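Local coordinates for protein lipase (Acinetobacter baumannii, PDB 4OPM) that probably hydrolyses the ester bonds of lipids such as triacylglycerols, as a putative lipase of the alpha/beta hydrolase fold, at residues A227-T230 and K231-A235. Numbering follows the deposited sequence.
Sequences AVLT and KTIDA
Lys231 N gives a hydrogen bond to Ala227 O at 3.0 Å, an i-to-i-4 bond of helix geometry. Its CB rests near the same carbonyl oxygen, 3.3 Å from Ala227 O. One residue on, the pattern shortens. Thr232 N bonds to Leu229 O at 3.1 Å, and Thr232 OG1 donates to the same oxygen at 2.6 Å, lying in the carbonyl plane. Two donors of one residue thus grip a single carbonyl oxygen. The hydroxyl gets there because chi1 of 72° sets it between its own N and carbonyl carbon, which leaves the methyl CG2 3.5 Å from Val228 O. Thr230 O repeats the tightened spacing: it accepts Ile233 N at 3.1 Å, and a water lies within hydrogen-bonding reach of both Thr230 O and Ile233 O. The hydroxyl of Thr230 points back into the helix and bonds to Phe226 O. Ile233 turns its side chain back toward the helix, CD1 lying 4.0 Å from Thr230 CA and 4.4 Å from Leu229 CG; Leu127 and Ala130 of helix 121-132 and Leu260 cover this buried side chain. The change from i-to-i-4 to i-to-i-3 bonds is the tightening into 3-10-type turns common where an alpha-helix gives way to a loop, here in the connection that leads from helix 223-231 into strand 237-242 of the central alpha/beta hydrolase sheet.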
# COMPACT_ATOMS: atom_id res chain seq x y z
N ALA A 227 12.59 -15.55 -4.89
CA ALA A 227 14.02 -15.41 -4.60
C ALA A 227 14.77 -14.89 -5.83
O ALA A 227 15.68 -14.07 -5.70
CB ALA A 227 14.60 -16.74 -4.14
N VAL A 228 14.34 -15.32 -7.04
CA VAL A 228 14.94 -14.87 -8.31
C VAL A 228 14.65 -13.36 -8.48
O VAL A 228 15.56 -12.59 -8.81
CB VAL A 228 14.46 -15.73 -9.52
CG1 VAL A 228 14.83 -15.08 -10.85
CG2 VAL A 228 15.02 -17.15 -9.44
N LEU A 229 13.40 -12.94 -8.21
CA LEU A 229 13.02 -11.53 -8.30
C LEU A 229 13.83 -10.67 -7.30
O LEU A 229 14.41 -9.66 -7.69
CB LEU A 229 11.50 -11.36 -8.06
CG LEU A 229 11.00 -9.92 -7.77
CD1 LEU A 229 11.15 -9.02 -9.00
CD2 LEU A 229 9.56 -9.92 -7.26
N THR A 230 13.83 -11.05 -6.01
CA THR A 230 14.49 -10.27 -4.95
C THR A 230 16.01 -10.21 -5.13
O THR A 230 16.61 -9.19 -4.77
CB THR A 230 14.12 -10.77 -3.56
OG1 THR A 230 14.44 -12.16 -3.44
CG2 THR A 230 12.65 -10.54 -3.23
N LYS A 231 16.62 -11.23 -5.77
CA LYS A 231 18.06 -11.26 -6.06
C LYS A 231 18.47 -10.07 -6.96
O LYS A 231 19.58 -9.58 -6.84
CB LYS A 231 18.43 -12.60 -6.75
CG LYS A 231 19.92 -12.90 -6.82
CD LYS A 231 20.19 -14.25 -7.45
CE LYS A 231 21.68 -14.51 -7.56
NZ LYS A 231 21.98 -15.75 -8.32
N THR A 232 17.55 -9.60 -7.82
CA THR A 232 17.80 -8.51 -8.76
C THR A 232 17.59 -7.10 -8.13
O THR A 232 17.86 -6.10 -8.80
CB THR A 232 16.90 -8.66 -10.01
OG1 THR A 232 15.53 -8.37 -9.69
CG2 THR A 232 17.01 -10.04 -10.67
N ILE A 233 17.08 -7.03 -6.88
CA ILE A 233 16.78 -5.75 -6.22
C ILE A 233 17.98 -5.29 -5.36
O ILE A 233 18.28 -5.90 -4.34
CB ILE A 233 15.47 -5.85 -5.40
CG1 ILE A 233 14.26 -6.19 -6.31
CG2 ILE A 233 15.21 -4.53 -4.63
CD1 ILE A 233 12.99 -6.65 -5.59
N ASP A 234 18.63 -4.19 -5.76
CA ASP A 234 19.80 -3.65 -5.04
C ASP A 234 19.42 -2.41 -4.23
O ASP A 234 20.26 -1.88 -3.51
CB ASP A 234 20.92 -3.28 -6.03
CG ASP A 234 21.62 -4.44 -6.72
OD1 ASP A 234 21.40 -5.61 -6.29
OD2 ASP A 234 22.40 -4.20 -7.66
N ALA A 235 18.17 -1.94 -4.37
CA ALA A 235 17.71 -0.72 -3.69
C ALA A 235 17.87 -0.81 -2.16
O ALA A 235 17.56 -1.87 -1.58
CB ALA A 235 16.24 -0.46 -4.02
O HOH W 1 18.94 -8.38 -3.39